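PDB 6M5Z: GH30 Xylanase C from Talaromyces cellulolyticus CF-2612, which probably hydrolyses internal beta-1,4-xylosidic linkages of xylan, acting as an endoxylanase of glycoside hydrolase family 30, subfamily 7. Local coordinates for residues A[125-129]-A[279-283]; A[164-168]-A[213-218]; A[188-192]-A[202-206]; A[229-233]-A[257-262]. The contacts are given in a common frame with arbitrary orientation. Where two conformers were deposited one is given. Residue numbers count along the deposited sequence, not the author numbering.

All four contacts lie in the (beta/alpha)8 (TIM) barrel. Contact 1 spans its interior between strands 126-131 and 279-284. Contact 4, with its centre about 9 Å from that of contact 1, pairs strands 230-233 and 260-264, and strand 260-264 bonds to 279-284. Contact 3 lies just past strand 187-189, which sits between 126-131 and 230-233. Contact 2 packs outer helices 164-180 and 215-224, its centre about 21 Å from contact 1 and 12 Å from contact 3. Along the chain, contact 3 nests inside contact 2, contact 4 follows, and contact 1 encloses them all. They run from barrel core to helical shell; strands 187-189 and 279-284 hold positions that carry the catalytic carboxylates in clan GH-A.

Contact 1: residues A[125-129]-A[279-283]; sequences KYIYA and RVWET
This is core packing across the inside of a TIM barrel: strands 126-129 and 279-283 belong to its third and seventh strands and share no backbone hydrogen bonds. Their axes come no closer than 11.5 Å, with a signed crossing angle of -68°. The nearest CA atoms, those of Y128 and T283, are 9.3 Å apart, so large side chains must fill the gap. Residues 126-129 and 279-282 are extended; K125 (phi/psi -90/-42) and T283 (-100/-7) are not. W281 (chi1 m, chi2 16°) points the edge of its six-membered ring at the CB atoms of two tyrosines, with CH2 3.8 Å from Y126 CB and CZ3 4.1 Å from Y128 CB. Y126 is m with chi2 -72° and Y128 is t with chi2 43°. The Y126 ring meets the W281 six-membered ring obliquely, centroids 5.9 Å apart and planes at 59°. R279 (m, t, t) brings NH1 to 4.3 Å from Y126 OH, too far to bond. Two aspartates hold the polar ends: D37 takes R279 NH1 in a salt bridge and W281 NE1 in a hydrogen bond, while D235 bonds Y128 OH and T283 OG1. T283, with chi1 p, brings CG2 to 3.9 Å from Y128 CE2.

Contact 2: residues A[164-168]-A[213-218]; sequences RQAYA and SFIPTL
R164 is the first residue of helix 164-180 and lies with its CA 6.4 Å from that of F214. Its side chain, in the m, t, m arrangement, crosses to the other segment and donates from NH1 to S213 O at 2.9 Å (N-H...O angle 153°), while NH2 forms a salt bridge with D162. The backbone R164 O sits at the edge of the F214 ring, 3.2 Å from CE1, and R164 CB is 3.9 Å from F214 CD1. One residue on, Q165 has its CB directed away, yet the chain (t, p) curls back until its end passes the methyl of T217 (chi1 m); the two CA atoms are 6.6 Å apart. The two helices, 164-180 and 215-224, are successive members of the outer shell of the TIM barrel, and S213 and F214 form the lead-in to the second, whose L218 N bonds to F214 O at 3.2 Å. Y167 (t) brings CD2 to 3.5 Å from F214 CZ; the ring planes are 22° apart, but with centroids 5.4 Å from each other they barely overlap. Y167 OH bonds to W190 O, and F214 (t) meets the W190 ring edge-to-face. A168 is where the backbones come closest, 4.9 Å from CA to CA with L218. Its CB packs 3.9 Å from L218 CA, 4.0 Å from T217 CG2 and 4.1 Å from F214 CZ.

Contact 3: residues A[188-192]-A[202-206]; sequences VGWLN and SMLIT
M203, L191 and I205 carry this contact between the segment leaving strand 187-189, at the barrel's fourth position, and the loop that leads to helix 208-211. Neither touching part is regular: W190 breaks the strand at phi/psi -110/1, L191 and N192 are extended, and so are 202-205. CA 190 to 192 runs at 97° to CA 203 to 205, and the L191 and M203 CA atoms are 6.5 Å apart. M203 (t, t, p) places its CE methyl 3.6 Å from W190 O, 4.1 Å from W190 CE3 at the ring edge and 3.8 Å from L191 CD2. L191 (m, t) sets CD1 3.6 Å from I205 CG2. I205 (p, t) brings CG2 to 4.3 Å from W190 CH2. Beside this apolar cluster a water accepts from N192 N at 2.8 Å and lies 2.8 Å from M203 O. With no direct hydrogen bond, cohesion rests on methyls packed together and against the W190 indole, and the water links the backbones where they stand too far apart to bond.

Contact 4: residues A[229-233]-A[257-262]; sequences TGIAC and YLARIT
Parallel strand pairing joins 230-233 to 260-262, the fifth and sixth strands of the TIM barrel, within a beta-alpha-beta unit whose crossover is helix 239-251. The axes lie 4.8 Å apart at 25°. A232 pairs with R260 (CA-CA 4.6 Å) and C233 with I261 (5.3 Å). R260 O accepts from C233 N at 3.2 Å, and C233 O from T262 N at 2.9 Å. Before the pairing, A259 kinks to phi/psi -107/-34, so I231 O receives both A259 N (2.8 Å) and, weakly, R260 N (3.4 Å). A water bridges I231 N (2.9 Å) and Y257 O (2.7 Å). I231 (m, t) sets CG2 3.6 Å from CD2 of L258 (m, t); A259 CB lies 3.7 Å from G230 CA, where a side chain would clash. C233 is disulfide-linked to C234. A232, R260 and T262 face the barrel interior, where R260 NE is salt-bridged to D37 and T262 OG1 hydrogen-bonded to D235. Strands 187-189 and 279-284 flank the pair, and helix 215-224 packs over I231.

Contact 1: residues A[125-129]-A[279-283]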
loop_
_atom_site.group_PDB
_atom_site.type_symbol
_atom_site.label_atom_id
_atom_site.label_comp_id
_atom_site.label_asym_id
_atom_site.label_seq_id
_atom_site.Cartn_x
_atom_site.Cartn_y
_atom_site.Cartn_z
ATOM N N LYS A 125 -3.314 -10.531 2.619
ATOM C CA LYS A 125 -2.734 -11.407 1.573
ATOM C C LYS A 125 -1.218 -11.176 1.503
ATOM O O LYS A 125 -0.478 -12.139 1.303
ATOM C CB LYS A 125 -3.418 -11.078 0.248
ATOM C CG LYS A 125 -2.843 -11.761 -0.970
ATOM C CD LYS A 125 -3.305 -13.142 -1.086
ATOM C CE LYS A 125 -2.907 -13.760 -2.403
ATOM N NZ LYS A 125 -3.187 -15.214 -2.323
ATOM N N TYR A 126 -0.740 -9.926 1.587
ATOM C CA TYR A 126 0.700 -9.613 1.367
ATOM C C TYR A 126 1.255 -8.769 2.520
ATOM O O TYR A 126 0.643 -7.833 2.986
ATOM C CB TYR A 126 0.944 -8.861 0.058
ATOM C CG TYR A 126 0.489 -9.630 -1.143
ATOM C CD1 TYR A 126 1.206 -10.729 -1.551
ATOM C CD2 TYR A 126 -0.624 -9.238 -1.874
ATOM C CE1 TYR A 126 0.795 -11.452 -2.655
ATOM C CE2 TYR A 126 -1.039 -9.953 -2.986
ATOM C CZ TYR A 126 -0.310 -11.057 -3.376
ATOM O OH TYR A 126 -0.686 -11.755 -4.493
ATOM N N ILE A 127 2.418 -9.176 2.999
ATOM C CA ILE A 127 3.260 -8.372 3.896
ATOM C C ILE A 127 4.477 -7.917 3.091
ATOM O O ILE A 127 5.243 -8.734 2.590
ATOM C CB ILE A 127 3.637 -9.158 5.164
ATOM C CG1 ILE A 127 2.381 -9.492 5.975
ATOM C CG2 ILE A 127 4.607 -8.341 5.998
ATOM C CD1 ILE A 127 2.658 -10.266 7.296
ATOM N N TYR A 128 4.755 -6.624 3.151
ATOM C CA TYR A 128 5.895 -5.996 2.482
ATOM C C TYR A 128 6.738 -5.379 3.591
ATOM O O TYR A 128 6.204 -4.523 4.313
ATOM C CB TYR A 128 5.395 -4.948 1.495
ATOM C CG TYR A 128 6.404 -3.985 0.967
ATOM C CD1 TYR A 128 7.656 -4.412 0.572
ATOM C CD2 TYR A 128 6.019 -2.693 0.616
ATOM C CE1 TYR A 128 8.593 -3.533 0.044
ATOM C CE2 TYR A 128 6.943 -1.804 0.075
ATOM C CZ TYR A 128 8.220 -2.227 -0.229
ATOM O OH TYR A 128 9.175 -1.420 -0.767
ATOM N N ALA A 129 7.990 -5.780 3.717
ATOM C CA ALA A 129 8.920 -5.161 4.679
ATOM C C ALA A 129 9.880 -4.269 3.909
ATOM O O ALA A 129 10.519 -4.739 2.975
ATOM C CB ALA A 129 9.717 -6.183 5.454
ATOM N N ARG A 279 3.703 -5.838 -11.723
ATOM C CA ARG A 279 2.588 -5.201 -10.992
ATOM C C ARG A 279 3.186 -3.986 -10.253
ATOM O O ARG A 279 4.295 -4.072 -9.661
ATOM C CB ARG A 279 1.930 -6.201 -10.062
ATOM C CG ARG A 279 1.167 -7.298 -10.788
ATOM C CD ARG A 279 0.529 -8.226 -9.783
ATOM N NE ARG A 279 0.154 -9.438 -10.495
ATOM C CZ ARG A 279 -0.257 -10.565 -9.922
ATOM N NH1 ARG A 279 -0.447 -10.641 -8.616
ATOM N NH2 ARG A 279 -0.556 -11.595 -10.706
ATOM N N VAL A 280 2.435 -2.892 -10.264
ATOM C CA VAL A 280 2.862 -1.594 -9.682
ATOM C C VAL A 280 2.021 -1.298 -8.446
ATOM O O VAL A 280 0.734 -1.367 -8.510
ATOM C CB VAL A 280 2.718 -0.450 -10.700
ATOM C CG1 VAL A 280 3.128 0.894 -10.076
ATOM C CG2 VAL A 280 3.579 -0.719 -11.928
ATOM N N TRP A 281 2.685 -0.957 -7.345
ATOM C CA TRP A 281 2.043 -0.627 -6.058
ATOM C C TRP A 281 2.267 0.835 -5.737
ATOM O O TRP A 281 3.431 1.268 -5.769
ATOM C CB TRP A 281 2.624 -1.504 -4.943
ATOM C CG TRP A 281 2.164 -2.922 -4.952
ATOM C CD1 TRP A 281 1.558 -3.622 -5.945
ATOM C CD2 TRP A 281 2.285 -3.811 -3.841
ATOM N NE1 TRP A 281 1.261 -4.895 -5.518
ATOM C CE2 TRP A 281 1.684 -5.033 -4.221
ATOM C CE3 TRP A 281 2.828 -3.669 -2.564
ATOM C CZ2 TRP A 281 1.640 -6.114 -3.346
ATOM C CZ3 TRP A 281 2.743 -4.717 -1.687
ATOM C CH2 TRP A 281 2.178 -5.926 -2.086
ATOM N N GLU A 282 1.199 1.561 -5.385
ATOM C CA GLU A 282 1.326 2.840 -4.671
ATOM C C GLU A 282 1.436 2.506 -3.181
ATOM O O GLU A 282 0.435 2.051 -2.597
ATOM C CB GLU A 282 0.153 3.728 -5.053
ATOM C CG GLU A 282 0.220 5.136 -4.466
ATOM C CD GLU A 282 0.090 5.192 -2.947
ATOM O OE1 GLU A 282 1.052 5.596 -2.313
ATOM O OE2 GLU A 282 -0.991 4.777 -2.417
ATOM N N THR A 283 2.632 2.619 -2.594
ATOM C CA THR A 283 2.944 1.980 -1.299
ATOM C C THR A 283 2.865 2.960 -0.120
ATOM O O THR A 283 3.065 2.496 0.997
ATOM C CB THR A 283 4.315 1.294 -1.298
ATOM O OG1 THR A 283 5.293 2.177 -1.882
ATOM C CG2 THR A 283 4.259 -0.022 -2.052
#

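Contact 2: residues A[164-168]-A[213-218]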
loop_
_atom_site.group_PDB
_atom_site.type_symbol
_atom_site.label_atom_id
_atom_site.label_comp_id
_atom_site.label_asym_id
_atom_site.label_seq_id
_atom_site.Cartn_x
_atom_site.Cartn_y
_atom_site.Cartn_z
ATOM N N ARG A 164 27.594 -3.886 0.189
ATOM C CA ARG A 164 26.444 -4.474 -0.531
ATOM C C ARG A 164 26.136 -5.853 0.037
ATOM O O ARG A 164 24.961 -6.127 0.366
ATOM C CB ARG A 164 26.699 -4.536 -2.025
ATOM C CG ARG A 164 26.592 -3.153 -2.635
ATOM C CD ARG A 164 26.850 -3.157 -4.116
ATOM N NE ARG A 164 28.214 -3.581 -4.399
ATOM C CZ ARG A 164 28.686 -3.811 -5.605
ATOM N NH1 ARG A 164 27.905 -3.744 -6.682
ATOM N NH2 ARG A 164 29.957 -4.130 -5.734
ATOM N N GLN A 165 27.123 -6.739 0.125
ATOM C CA GLN A 165 26.827 -8.116 0.591
ATOM C C GLN A 165 26.357 -8.057 2.048
ATOM O O GLN A 165 25.405 -8.794 2.430
ATOM C CB GLN A 165 28.034 -9.056 0.464
ATOM C CG GLN A 165 27.666 -10.512 0.781
ATOM C CD GLN A 165 26.519 -11.030 -0.067
ATOM O OE1 GLN A 165 25.473 -11.429 0.450
ATOM N NE2 GLN A 165 26.701 -11.047 -1.369
ATOM N N ALA A 166 26.977 -7.211 2.872
ATOM C CA ALA A 166 26.580 -7.047 4.295
ATOM C C ALA A 166 25.118 -6.600 4.387
ATOM O O ALA A 166 24.381 -7.110 5.237
ATOM C CB ALA A 166 27.483 -6.046 4.956
ATOM N N TYR A 167 24.679 -5.707 3.498
ATOM C CA TYR A 167 23.299 -5.174 3.582
ATOM C C TYR A 167 22.303 -6.240 3.112
ATOM O O TYR A 167 21.259 -6.407 3.746
ATOM C CB TYR A 167 23.182 -3.871 2.811
ATOM C CG TYR A 167 21.846 -3.200 2.930
ATOM C CD1 TYR A 167 21.158 -3.144 4.138
ATOM C CD2 TYR A 167 21.286 -2.608 1.823
ATOM C CE1 TYR A 167 19.948 -2.485 4.242
ATOM C CE2 TYR A 167 20.094 -1.913 1.923
ATOM C CZ TYR A 167 19.418 -1.873 3.123
ATOM O OH TYR A 167 18.251 -1.182 3.201
ATOM N N ALA A 168 22.633 -6.996 2.069
ATOM C CA ALA A 168 21.788 -8.128 1.618
ATOM C C ALA A 168 21.703 -9.151 2.750
ATOM O O ALA A 168 20.608 -9.691 2.981
ATOM C CB ALA A 168 22.324 -8.727 0.339
ATOM N N SER A 213 22.962 -1.750 -9.324
ATOM C CA SER A 213 24.261 -2.245 -8.826
ATOM C C SER A 213 24.069 -3.028 -7.515
ATOM O O SER A 213 25.034 -3.662 -7.065
ATOM C CB SER A 213 25.275 -1.113 -8.704
ATOM O OG SER A 213 25.005 -0.263 -7.596
ATOM N N PHE A 214 22.893 -2.992 -6.876
ATOM C CA PHE A 214 22.667 -3.750 -5.623
ATOM C C PHE A 214 21.651 -4.884 -5.815
ATOM O O PHE A 214 21.771 -5.894 -5.158
ATOM C CB PHE A 214 22.163 -2.853 -4.492
ATOM C CG PHE A 214 21.858 -3.588 -3.206
ATOM C CD1 PHE A 214 22.834 -4.307 -2.526
ATOM C CD2 PHE A 214 20.595 -3.572 -2.667
ATOM C CE1 PHE A 214 22.529 -4.971 -1.348
ATOM C CE2 PHE A 214 20.283 -4.241 -1.492
ATOM C CZ PHE A 214 21.250 -4.931 -0.817
ATOM N N ILE A 215 20.638 -4.700 -6.664
ATOM C CA ILE A 215 19.510 -5.651 -6.784
ATOM C C ILE A 215 19.981 -7.083 -7.023
ATOM O O ILE A 215 19.525 -7.988 -6.335
ATOM C CB ILE A 215 18.536 -5.125 -7.824
ATOM C CG1 ILE A 215 17.745 -3.963 -7.223
ATOM C CG2 ILE A 215 17.647 -6.248 -8.337
ATOM C CD1 ILE A 215 17.205 -3.047 -8.277
ATOM N N PRO A 216 20.887 -7.358 -7.983
ATOM C CA PRO A 216 21.361 -8.738 -8.185
ATOM C C PRO A 216 21.953 -9.350 -6.920
ATOM O O PRO A 216 21.673 -10.485 -6.643
ATOM C CB PRO A 216 22.387 -8.611 -9.318
ATOM C CG PRO A 216 21.968 -7.334 -10.035
ATOM C CD PRO A 216 21.482 -6.408 -8.929
ATOM N N THR A 217 22.698 -8.585 -6.129
ATOM C CA THR A 217 23.301 -9.083 -4.877
ATOM C C THR A 217 22.179 -9.480 -3.912
ATOM O O THR A 217 22.207 -10.548 -3.315
ATOM C CB THR A 217 24.254 -8.056 -4.240
ATOM O OG1 THR A 217 25.363 -7.849 -5.115
ATOM C CG2 THR A 217 24.730 -8.492 -2.868
ATOM N N LEU A 218 21.151 -8.661 -3.785
ATOM C CA LEU A 218 20.047 -8.993 -2.858
ATOM C C LEU A 218 19.323 -10.247 -3.375
ATOM O O LEU A 218 19.061 -11.142 -2.580
ATOM C CB LEU A 218 19.125 -7.775 -2.777
ATOM C CG LEU A 218 17.874 -7.982 -1.936
ATOM C CD1 LEU A 218 18.218 -8.408 -0.504
ATOM C CD2 LEU A 218 17.050 -6.675 -1.909
#

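Contact 3: residues A[188-192]-A[202-206]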
loop_
_atom_site.group_PDB
_atom_site.type_symbol
_atom_site.label_atom_id
_atom_site.label_comp_id
_atom_site.label_asym_id
_atom_site.label_seq_id
_atom_site.Cartn_x
_atom_site.Cartn_y
_atom_site.Cartn_z
ATOM N N VAL A 188 10.298 -7.623 -0.064
ATOM C CA VAL A 188 11.306 -6.829 0.672
ATOM C C VAL A 188 11.726 -5.670 -0.209
ATOM O O VAL A 188 11.981 -5.837 -1.382
ATOM C CB VAL A 188 12.492 -7.691 1.158
ATOM C CG1 VAL A 188 13.289 -8.328 0.037
ATOM C CG2 VAL A 188 13.404 -6.899 2.087
ATOM N N GLY A 189 11.825 -4.499 0.412
ATOM C CA GLY A 189 12.358 -3.291 -0.221
ATOM C C GLY A 189 13.548 -2.819 0.597
ATOM O O GLY A 189 13.581 -3.026 1.842
ATOM N N TRP A 190 14.557 -2.284 -0.078
ATOM C CA TRP A 190 15.851 -1.890 0.536
ATOM C C TRP A 190 16.002 -0.363 0.572
ATOM O O TRP A 190 17.012 0.119 1.117
ATOM C CB TRP A 190 17.015 -2.540 -0.203
ATOM C CG TRP A 190 17.106 -2.263 -1.671
ATOM C CD1 TRP A 190 16.433 -2.862 -2.700
ATOM C CD2 TRP A 190 18.075 -1.405 -2.271
ATOM N NE1 TRP A 190 16.880 -2.377 -3.902
ATOM C CE2 TRP A 190 17.889 -1.488 -3.667
ATOM C CE3 TRP A 190 19.048 -0.569 -1.740
ATOM C CZ2 TRP A 190 18.700 -0.774 -4.544
ATOM C CZ3 TRP A 190 19.867 0.121 -2.616
ATOM C CH2 TRP A 190 19.674 0.024 -3.995
ATOM N N LEU A 191 14.976 0.337 0.093
ATOM C CA LEU A 191 14.956 1.817 0.004
ATOM C C LEU A 191 13.565 2.350 0.370
ATOM O O LEU A 191 12.558 1.651 0.124
ATOM C CB LEU A 191 15.251 2.273 -1.422
ATOM C CG LEU A 191 16.621 1.947 -1.991
ATOM C CD1 LEU A 191 16.555 2.137 -3.485
ATOM C CD2 LEU A 191 17.693 2.827 -1.345
ATOM N N ASN A 192 13.540 3.588 0.836
ATOM C CA ASN A 192 12.308 4.364 1.000
ATOM C C ASN A 192 12.605 5.776 0.499
ATOM O O ASN A 192 13.561 6.384 0.986
ATOM C CB ASN A 192 11.807 4.420 2.441
ATOM C CG ASN A 192 10.539 5.237 2.570
ATOM O OD1 ASN A 192 9.498 4.811 2.104
ATOM N ND2 ASN A 192 10.624 6.410 3.185
ATOM N N SER A 202 16.835 7.496 6.132
ATOM C CA SER A 202 16.754 7.774 4.685
ATOM C C SER A 202 18.006 7.245 4.019
ATOM O O SER A 202 19.012 7.001 4.716
ATOM C CB SER A 202 16.554 9.223 4.406
ATOM O OG SER A 202 17.484 9.985 5.141
ATOM N N MET A 203 17.900 7.032 2.728
ATOM C CA MET A 203 19.044 6.495 1.941
ATOM C C MET A 203 18.712 6.703 0.482
ATOM O O MET A 203 17.548 6.535 0.093
ATOM C CB MET A 203 19.353 5.025 2.250
ATOM C CG MET A 203 20.612 4.542 1.573
ATOM S SD MET A 203 21.226 2.961 2.232
ATOM C CE MET A 203 20.124 1.813 1.440
ATOM N N LEU A 204 19.714 7.150 -0.275
ATOM C CA LEU A 204 19.491 7.685 -1.631
ATOM C C LEU A 204 19.950 6.734 -2.739
ATOM O O LEU A 204 20.815 5.880 -2.554
ATOM C CB LEU A 204 20.193 9.047 -1.722
ATOM C CG LEU A 204 19.941 10.049 -0.585
ATOM C CD1 LEU A 204 20.627 11.375 -0.916
ATOM C CD2 LEU A 204 18.453 10.220 -0.286
ATOM N N ILE A 205 19.451 7.038 -3.928
ATOM C CA ILE A 205 20.000 6.551 -5.224
ATOM C C ILE A 205 20.036 7.746 -6.188
ATOM O O ILE A 205 19.168 8.617 -6.092
ATOM C CB ILE A 205 19.182 5.373 -5.794
ATOM C CG1 ILE A 205 17.753 5.784 -6.196
ATOM C CG2 ILE A 205 19.238 4.170 -4.875
ATOM C CD1 ILE A 205 16.898 4.689 -6.874
ATOM N N THR A 206 20.988 7.762 -7.109
ATOM C CA THR A 206 21.077 8.809 -8.165
ATOM C C THR A 206 20.191 8.408 -9.345
ATOM O O THR A 206 19.692 9.298 -10.114
ATOM C CB THR A 206 22.543 9.035 -8.548
ATOM O OG1 THR A 206 23.053 7.792 -8.998
ATOM C CG2 THR A 206 23.386 9.563 -7.410
HETATM O O HOH W 1 16.097 4.522 1.451
#

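Contact 4: residues A[229-233]-A[257-262]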
loop_
_atom_site.group_PDB
_atom_site.type_symbol
_atom_site.label_atom_id
_atom_site.label_comp_id
_atom_site.label_asym_id
_atom_site.label_seq_id
_atom_site.Cartn_x
_atom_site.Cartn_y
_atom_site.Cartn_z
ATOM N N THR A 229 11.316 -14.704 -1.186
ATOM C CA THR A 229 10.889 -13.310 -0.993
ATOM C C THR A 229 11.097 -12.559 -2.298
ATOM O O THR A 229 12.193 -12.592 -2.806
ATOM C CB THR A 229 11.698 -12.634 0.114
ATOM O OG1 THR A 229 12.030 -13.574 1.137
ATOM C CG2 THR A 229 10.937 -11.458 0.692
ATOM N N GLY A 230 10.118 -11.786 -2.723
ATOM C CA GLY A 230 10.209 -10.946 -3.927
ATOM C C GLY A 230 10.744 -9.561 -3.581
ATOM O O GLY A 230 10.483 -9.089 -2.468
ATOM N N ILE A 231 11.512 -8.966 -4.473
ATOM C CA ILE A 231 12.123 -7.635 -4.250
ATOM C C ILE A 231 11.179 -6.600 -4.854
ATOM O O ILE A 231 10.752 -6.746 -5.983
ATOM C CB ILE A 231 13.533 -7.518 -4.853
ATOM C CG1 ILE A 231 14.495 -8.567 -4.298
ATOM C CG2 ILE A 231 14.073 -6.110 -4.613
ATOM C CD1 ILE A 231 15.780 -8.698 -5.116
ATOM N N ALA A 232 10.933 -5.529 -4.112
ATOM C CA ALA A 232 10.139 -4.376 -4.554
ATOM C C ALA A 232 11.102 -3.199 -4.633
ATOM O O ALA A 232 12.069 -3.170 -3.860
ATOM C CB ALA A 232 9.039 -4.148 -3.554
ATOM N N CYS A 233 10.919 -2.277 -5.568
ATOM C CA CYS A 233 11.800 -1.079 -5.686
ATOM C C CYS A 233 10.979 -0.043 -6.451
ATOM O O CYS A 233 10.199 -0.445 -7.302
ATOM C CB CYS A 233 13.113 -1.399 -6.418
ATOM S SG CYS A 233 14.493 -0.270 -6.051
ATOM N N TYR A 257 14.870 -9.309 -11.812
ATOM C CA TYR A 257 15.104 -9.739 -10.422
ATOM C C TYR A 257 14.048 -9.145 -9.491
ATOM O O TYR A 257 14.175 -9.359 -8.273
ATOM C CB TYR A 257 16.479 -9.276 -9.939
ATOM C CG TYR A 257 17.629 -9.769 -10.775
ATOM C CD1 TYR A 257 17.949 -11.105 -10.757
ATOM C CD2 TYR A 257 18.369 -8.919 -11.587
ATOM C CE1 TYR A 257 19.008 -11.591 -11.501
ATOM C CE2 TYR A 257 19.416 -9.395 -12.356
ATOM C CZ TYR A 257 19.745 -10.730 -12.283
ATOM O OH TYR A 257 20.738 -11.233 -13.064
ATOM N N LEU A 258 13.158 -8.319 -10.034
ATOM C CA LEU A 258 12.130 -7.642 -9.206
ATOM C C LEU A 258 10.779 -8.343 -9.283
ATOM O O LEU A 258 10.428 -8.951 -10.317
ATOM C CB LEU A 258 11.996 -6.202 -9.672
ATOM C CG LEU A 258 13.207 -5.300 -9.503
ATOM C CD1 LEU A 258 12.856 -3.923 -9.988
ATOM C CD2 LEU A 258 13.672 -5.264 -8.065
ATOM N N ALA A 259 9.996 -8.193 -8.214
ATOM C CA ALA A 259 8.642 -8.753 -8.120
ATOM C C ALA A 259 7.602 -7.631 -8.238
ATOM O O ALA A 259 6.530 -7.902 -8.728
ATOM C CB ALA A 259 8.476 -9.518 -6.842
ATOM N N ARG A 260 7.906 -6.431 -7.729
ATOM C CA ARG A 260 6.945 -5.302 -7.774
ATOM C C ARG A 260 7.732 -4.020 -8.013
ATOM O O ARG A 260 8.857 -3.870 -7.471
ATOM C CB ARG A 260 6.182 -5.163 -6.447
ATOM C CG ARG A 260 5.255 -6.326 -6.091
ATOM C CD ARG A 260 4.137 -6.437 -7.091
ATOM N NE ARG A 260 3.102 -7.424 -6.768
ATOM C CZ ARG A 260 3.197 -8.752 -6.914
ATOM N NH1 ARG A 260 2.183 -9.517 -6.590
ATOM N NH2 ARG A 260 4.296 -9.317 -7.402
ATOM N N ILE A 261 7.092 -3.093 -8.708
ATOM C CA ILE A 261 7.563 -1.700 -8.851
ATOM C C ILE A 261 6.697 -0.906 -7.891
ATOM O O ILE A 261 5.478 -1.109 -7.917
ATOM C CB ILE A 261 7.406 -1.206 -10.304
ATOM C CG1 ILE A 261 8.351 -1.983 -11.228
ATOM C CG2 ILE A 261 7.570 0.302 -10.397
ATOM C CD1 ILE A 261 9.791 -1.699 -11.025
ATOM N N THR A 262 7.308 -0.021 -7.104
ATOM C CA THR A 262 6.567 0.737 -6.071
ATOM C C THR A 262 6.785 2.246 -6.226
ATOM O O THR A 262 7.737 2.698 -6.855
ATOM C CB THR A 262 7.000 0.263 -4.677
ATOM O OG1 THR A 262 8.381 0.589 -4.467
ATOM C CG2 THR A 262 6.759 -1.219 -4.490
HETATM O O HOH W 2 12.389 -10.702 -6.691
#